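Local coordinates for mitogen-activated protein kinase, putative (Map kinase-like protein) (Leishmania major, PDB 3PG1) that probably acts as an ATP-dependent serine/threonine protein kinase of the MAP kinase family, at residues His196-Phe208 with Ala232-Ile246. Sequence-based numbering, arbitrary orientation.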
loop_
_atom_site.group_PDB
_atom_site.type_symbol
_atom_site.label_atom_id
_atom_site.label_comp_id
_atom_site.label_asym_id
_atom_site.label_seq_id
_atom_site.Cartn_x
_atom_site.Cartn_y
_atom_site.Cartn_z
ATOM N N HIS A 196 -3.939 8.713 -2.696
ATOM C CA HIS A 196 -4.358 10.012 -3.221
ATOM C C HIS A 196 -3.238 10.640 -4.087
ATOM O O HIS A 196 -2.048 10.286 -3.946
ATOM C CB HIS A 196 -4.686 10.964 -2.038
ATOM C CG HIS A 196 -5.783 11.956 -2.284
ATOM N ND1 HIS A 196 -6.684 12.310 -1.274
ATOM C CD2 HIS A 196 -6.112 12.635 -3.411
ATOM C CE1 HIS A 196 -7.483 13.222 -1.809
ATOM N NE2 HIS A 196 -7.179 13.454 -3.091
ATOM N N ARG A 197 -3.631 11.613 -4.957
ATOM C CA ARG A 197 -2.722 12.436 -5.756
ATOM C C ARG A 197 -1.678 13.169 -4.827
ATOM O O ARG A 197 -0.536 13.392 -5.215
ATOM C CB ARG A 197 -3.535 13.440 -6.608
ATOM C CG ARG A 197 -4.706 14.172 -5.883
ATOM C CD ARG A 197 -5.437 15.176 -6.758
ATOM N NE ARG A 197 -6.128 16.206 -5.977
ATOM C CZ ARG A 197 -7.386 16.110 -5.552
ATOM N NH1 ARG A 197 -8.110 15.031 -5.836
ATOM N NH2 ARG A 197 -7.935 17.097 -4.845
ATOM N N TRP A 198 -2.058 13.424 -3.562
ATOM C CA TRP A 198 -1.250 14.131 -2.570
ATOM C C TRP A 198 0.059 13.462 -2.134
ATOM O O TRP A 198 0.953 14.155 -1.633
ATOM C CB TRP A 198 -2.101 14.507 -1.337
ATOM C CG TRP A 198 -3.291 15.401 -1.593
ATOM C CD1 TRP A 198 -3.602 16.072 -2.751
ATOM C CD2 TRP A 198 -4.262 15.804 -0.626
ATOM N NE1 TRP A 198 -4.725 16.840 -2.567
ATOM C CE2 TRP A 198 -5.170 16.678 -1.275
ATOM C CE3 TRP A 198 -4.488 15.472 0.731
ATOM C CZ2 TRP A 198 -6.250 17.278 -0.598
ATOM C CZ3 TRP A 198 -5.572 16.041 1.388
ATOM C CH2 TRP A 198 -6.437 16.936 0.729
ATOM N N TYR A 199 0.189 12.141 -2.349
ATOM C CA TYR A 199 1.368 11.373 -1.901
ATOM C C TYR A 199 2.223 10.874 -3.044
ATOM O O TYR A 199 3.120 10.099 -2.797
ATOM C CB TYR A 199 0.905 10.184 -1.011
ATOM C CG TYR A 199 -0.002 10.644 0.117
ATOM C CD1 TYR A 199 0.515 10.954 1.370
ATOM C CD2 TYR A 199 -1.375 10.819 -0.089
ATOM C CE1 TYR A 199 -0.305 11.446 2.389
ATOM C CE2 TYR A 199 -2.198 11.320 0.915
ATOM C CZ TYR A 199 -1.662 11.619 2.158
ATOM O OH TYR A 199 -2.473 12.087 3.167
ATOM N N ARG A 200 1.928 11.284 -4.294
ATOM C CA ARG A 200 2.635 10.810 -5.486
ATOM C C ARG A 200 3.927 11.567 -5.689
ATOM O O ARG A 200 3.940 12.801 -5.709
ATOM C CB ARG A 200 1.753 10.943 -6.749
ATOM C CG ARG A 200 0.436 10.180 -6.661
ATOM C CD ARG A 200 0.291 9.119 -7.726
ATOM N NE ARG A 200 -1.049 8.524 -7.715
ATOM C CZ ARG A 200 -1.453 7.569 -6.879
ATOM N NH1 ARG A 200 -0.631 7.094 -5.951
ATOM N NH2 ARG A 200 -2.699 7.113 -6.937
ATOM N N ALA A 201 4.996 10.808 -5.914
ATOM C CA ALA A 201 6.341 11.300 -6.155
ATOM C C ALA A 201 6.301 12.150 -7.421
ATOM O O ALA A 201 5.473 11.872 -8.293
ATOM C CB ALA A 201 7.278 10.115 -6.338
ATOM N N PRO A 202 7.186 13.154 -7.553
ATOM C CA PRO A 202 7.210 13.986 -8.799
ATOM C C PRO A 202 7.274 13.174 -10.086
ATOM O O PRO A 202 6.503 13.454 -10.996
ATOM C CB PRO A 202 8.458 14.857 -8.607
ATOM C CG PRO A 202 8.544 14.996 -7.104
ATOM C CD PRO A 202 8.182 13.638 -6.581
ATOM N N GLU A 203 8.069 12.092 -10.119
ATOM C CA GLU A 203 8.121 11.224 -11.307
ATOM C C GLU A 203 6.780 10.518 -11.616
ATOM O O GLU A 203 6.515 10.281 -12.784
ATOM C CB GLU A 203 9.324 10.216 -11.259
ATOM C CG GLU A 203 9.312 9.241 -10.067
ATOM C CD GLU A 203 9.962 9.679 -8.761
ATOM O OE1 GLU A 203 10.419 8.777 -8.026
ATOM O OE2 GLU A 203 9.996 10.895 -8.450
ATOM N N LEU A 204 5.912 10.218 -10.602
ATOM C CA LEU A 204 4.585 9.637 -10.935
ATOM C C LEU A 204 3.642 10.735 -11.395
ATOM O O LEU A 204 2.814 10.504 -12.278
ATOM C CB LEU A 204 3.955 8.881 -9.750
ATOM C CG LEU A 204 4.716 7.589 -9.284
ATOM C CD1 LEU A 204 3.989 6.956 -8.160
ATOM C CD2 LEU A 204 4.807 6.533 -10.440
ATOM N N VAL A 205 3.757 11.953 -10.811
ATOM C CA VAL A 205 2.887 13.080 -11.243
ATOM C C VAL A 205 3.233 13.363 -12.728
ATOM O O VAL A 205 2.352 13.717 -13.514
ATOM C CB VAL A 205 3.112 14.358 -10.351
ATOM C CG1 VAL A 205 2.335 15.574 -10.907
ATOM C CG2 VAL A 205 2.751 14.090 -8.862
ATOM N N MET A 206 4.537 13.229 -13.091
ATOM C CA MET A 206 5.006 13.447 -14.470
ATOM C C MET A 206 4.919 12.184 -15.341
ATOM O O MET A 206 5.489 12.140 -16.437
ATOM C CB MET A 206 6.386 14.090 -14.482
ATOM C CG MET A 206 6.415 15.442 -13.750
ATOM S SD MET A 206 8.015 16.264 -13.902
ATOM C CE MET A 206 9.092 15.116 -12.971
ATOM N N GLN A 207 4.176 11.173 -14.864
ATOM C CA GLN A 207 3.851 9.952 -15.622
ATOM C C GLN A 207 5.058 9.239 -16.222
ATOM O O GLN A 207 4.953 8.662 -17.303
ATOM C CB GLN A 207 2.810 10.294 -16.750
ATOM C CG GLN A 207 1.533 10.934 -16.231
ATOM C CD GLN A 207 0.760 11.744 -17.263
ATOM O OE1 GLN A 207 1.256 12.133 -18.350
ATOM N NE2 GLN A 207 -0.475 12.050 -16.904
ATOM N N PHE A 208 6.208 9.284 -15.535
ATOM C CA PHE A 208 7.412 8.589 -15.994
ATOM C C PHE A 208 7.225 7.066 -15.908
ATOM O O PHE A 208 6.872 6.515 -14.861
ATOM C CB PHE A 208 8.622 9.028 -15.175
ATOM C CG PHE A 208 9.950 8.474 -15.624
ATOM C CD1 PHE A 208 10.406 8.680 -16.925
ATOM C CD2 PHE A 208 10.798 7.844 -14.720
ATOM C CE1 PHE A 208 11.675 8.223 -17.326
ATOM C CE2 PHE A 208 12.056 7.357 -15.137
ATOM C CZ PHE A 208 12.471 7.536 -16.440
ATOM N N ALA A 232 -2.122 17.077 5.439
ATOM C CA ALA A 232 -1.263 16.632 4.329
ATOM C C ALA A 232 -0.393 17.781 3.852
ATOM O O ALA A 232 -0.782 18.954 3.929
ATOM C CB ALA A 232 -2.075 16.018 3.191
ATOM N N LEU A 233 0.809 17.440 3.470
ATOM C CA LEU A 233 1.847 18.371 3.076
ATOM C C LEU A 233 1.602 19.075 1.734
ATOM O O LEU A 233 1.812 20.271 1.647
ATOM C CB LEU A 233 3.194 17.603 3.038
ATOM C CG LEU A 233 4.429 18.419 2.764
ATOM C CD1 LEU A 233 4.530 19.567 3.742
ATOM C CD2 LEU A 233 5.675 17.539 2.841
ATOM N N PHE A 234 1.235 18.325 0.688
ATOM C CA PHE A 234 1.076 18.836 -0.679
ATOM C C PHE A 234 -0.318 18.550 -1.186
ATOM O O PHE A 234 -0.571 17.514 -1.843
ATOM C CB PHE A 234 2.126 18.196 -1.590
ATOM C CG PHE A 234 3.590 18.351 -1.200
ATOM C CD1 PHE A 234 4.395 17.231 -0.983
ATOM C CD2 PHE A 234 4.157 19.615 -1.040
ATOM C CE1 PHE A 234 5.767 17.371 -0.684
ATOM C CE2 PHE A 234 5.515 19.753 -0.706
ATOM C CZ PHE A 234 6.321 18.624 -0.574
ATOM N N ARG A 235 -1.222 19.484 -0.896
ATOM C CA ARG A 235 -2.667 19.327 -1.161
ATOM C C ARG A 235 -3.107 19.978 -2.444
ATOM O O ARG A 235 -3.962 20.844 -2.423
ATOM C CB ARG A 235 -3.504 19.817 0.047
ATOM C CG ARG A 235 -3.139 19.050 1.323
ATOM C CD ARG A 235 -4.010 19.409 2.532
ATOM N NE ARG A 235 -4.149 20.847 2.777
ATOM C CZ ARG A 235 -3.202 21.651 3.260
ATOM N NH1 ARG A 235 -1.977 21.187 3.488
ATOM N NH2 ARG A 235 -3.464 22.931 3.490
ATOM N N GLY A 236 -2.525 19.542 -3.563
ATOM C CA GLY A 236 -2.839 20.115 -4.859
ATOM C C GLY A 236 -4.102 19.530 -5.459
ATOM O O GLY A 236 -4.611 18.515 -4.985
ATOM N N SER A 237 -4.570 20.120 -6.535
ATOM C CA SER A 237 -5.783 19.647 -7.217
ATOM C C SER A 237 -5.566 19.438 -8.706
ATOM O O SER A 237 -6.507 19.047 -9.410
ATOM C CB SER A 237 -6.919 20.636 -7.000
ATOM O OG SER A 237 -6.622 21.878 -7.621
ATOM N N THR A 238 -4.378 19.794 -9.220
ATOM C CA THR A 238 -4.103 19.678 -10.658
ATOM C C THR A 238 -2.671 19.281 -10.827
ATOM O O THR A 238 -1.870 19.412 -9.893
ATOM C CB THR A 238 -4.336 21.012 -11.474
ATOM O OG1 THR A 238 -3.322 21.976 -11.149
ATOM C CG2 THR A 238 -5.733 21.633 -11.290
ATOM N N PHE A 239 -2.312 18.869 -12.039
ATOM C CA PHE A 239 -0.931 18.532 -12.381
ATOM C C PHE A 239 0.002 19.744 -12.064
ATOM O O PHE A 239 1.025 19.565 -11.422
ATOM C CB PHE A 239 -0.879 18.192 -13.900
ATOM C CG PHE A 239 0.512 18.066 -14.476
ATOM C CD1 PHE A 239 1.175 16.842 -14.479
ATOM C CD2 PHE A 239 1.116 19.142 -15.116
ATOM C CE1 PHE A 239 2.467 16.732 -15.007
ATOM C CE2 PHE A 239 2.401 19.034 -15.635
ATOM C CZ PHE A 239 3.062 17.819 -15.596
ATOM N N TYR A 240 -0.359 20.967 -12.507
ATOM C CA TYR A 240 0.532 22.114 -12.286
ATOM C C TYR A 240 0.598 22.588 -10.851
ATOM O O TYR A 240 1.682 22.932 -10.368
ATOM C CB TYR A 240 0.173 23.301 -13.193
ATOM C CG TYR A 240 0.290 23.023 -14.676
ATOM C CD1 TYR A 240 1.536 22.907 -15.287
ATOM C CD2 TYR A 240 -0.843 22.918 -15.478
ATOM C CE1 TYR A 240 1.650 22.689 -16.656
ATOM C CE2 TYR A 240 -0.738 22.681 -16.846
ATOM C CZ TYR A 240 0.511 22.569 -17.432
ATOM O OH TYR A 240 0.629 22.407 -18.787
ATOM N N ASN A 241 -0.556 22.655 -10.180
ATOM C CA ASN A 241 -0.586 23.184 -8.840
ATOM C C ASN A 241 -0.035 22.227 -7.801
ATOM O O ASN A 241 0.438 22.678 -6.762
ATOM C CB ASN A 241 -1.899 23.898 -8.497
ATOM C CG ASN A 241 -3.057 23.002 -8.088
ATOM O OD1 ASN A 241 -2.876 22.015 -7.415
ATOM N ND2 ASN A 241 -4.284 23.357 -8.469
ATOM N N GLN A 242 -0.031 20.916 -8.113
ATOM C CA GLN A 242 0.574 19.883 -7.261
ATOM C C GLN A 242 2.095 20.047 -7.382
ATOM O O GLN A 242 2.814 20.094 -6.378
ATOM C CB GLN A 242 0.162 18.457 -7.738
ATOM C CG GLN A 242 0.773 17.302 -6.856
ATOM C CD GLN A 242 0.160 17.244 -5.459
ATOM O OE1 GLN A 242 -0.975 17.634 -5.243
ATOM N NE2 GLN A 242 0.870 16.707 -4.486
ATOM N N LEU A 243 2.585 20.166 -8.604
ATOM C CA LEU A 243 4.034 20.385 -8.817
ATOM C C LEU A 243 4.494 21.710 -8.231
ATOM O O LEU A 243 5.591 21.767 -7.663
ATOM C CB LEU A 243 4.429 20.279 -10.290
ATOM C CG LEU A 243 4.455 18.825 -10.853
ATOM C CD1 LEU A 243 4.647 18.828 -12.364
ATOM C CD2 LEU A 243 5.550 17.907 -10.124
ATOM N N ASN A 244 3.646 22.753 -8.316
ATOM C CA ASN A 244 3.974 24.036 -7.722
ATOM C C ASN A 244 4.083 23.935 -6.199
ATOM O O ASN A 244 5.022 24.468 -5.633
ATOM C CB ASN A 244 2.965 25.126 -8.130
ATOM C CG ASN A 244 3.392 26.481 -7.634
ATOM O OD1 ASN A 244 4.302 27.096 -8.186
ATOM N ND2 ASN A 244 2.729 26.993 -6.616
ATOM N N LYS A 245 3.128 23.269 -5.540
ATOM C CA LYS A 245 3.165 23.069 -4.089
ATOM C C LYS A 245 4.423 22.332 -3.654
ATOM O O LYS A 245 4.992 22.644 -2.611
ATOM C CB LYS A 245 1.906 22.317 -3.628
ATOM C CG LYS A 245 0.726 23.321 -3.534
ATOM C CD LYS A 245 -0.607 22.626 -3.404
ATOM C CE LYS A 245 -1.744 23.613 -3.552
ATOM N NZ LYS A 245 -1.968 23.975 -4.982
ATOM N N ILE A 246 4.871 21.369 -4.470
ATOM C CA ILE A 246 6.062 20.592 -4.154
ATOM C C ILE A 246 7.308 21.486 -4.260
ATOM O O ILE A 246 8.140 21.510 -3.339
ATOM C CB ILE A 246 6.161 19.351 -5.103
ATOM C CG1 ILE A 246 5.066 18.299 -4.779
ATOM C CG2 ILE A 246 7.596 18.743 -5.044
ATOM C CD1 ILE A 246 4.982 17.039 -5.843
HETATM O O HOH W 1 2.039 14.657 -5.452
HETATM O O HOH W 2 1.102 15.339 0.799
#
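W198 lies as a flat slab against R235, just ahead of the A201-P202-E203 sequence, the APE motif closing the kinase activation segment; here this region packs on the chain entering C-lobe helix 239-250 and on the first turns of that helix. R235 CA sits 3.6 Å from the centroid of the indole five-membered ring, 12° off its normal, a CH-pi contact over the face. R235 CB, CG and CD continue under the six-membered ring, while A232 CB meets the indole at CE3 (3.5 Å).

At the indole edge, W198 NE1 donates to G236 O (2.9 Å) through a bent bond, approaching a lone pair within the carbonyl plane, and R197 NE grips the same oxygen at 2.9 Å, nearly straight (N-H...O 170°). The bent Q242 chain puts NE2 on F234 O, while OE1 weakly accepts from G236 N, holding residues 234-236 through both polar atoms of its amide; a water links W198 O with F234 N. R200 turns instead to D159 of the HRD motif, and E203 to R308, the salt bridge familiar in kinases.

V205 is the bump: chi1 of 173° swings CG1 away from the backbone N, and that methyl fills the hollow between L243 CG (3.9 Å) and F239 CD1 (4.0 Å). M206 CG packs beside it on L243 CD1, and V205 O meets the edge of the F239 ring, 3.4 Å from CE1.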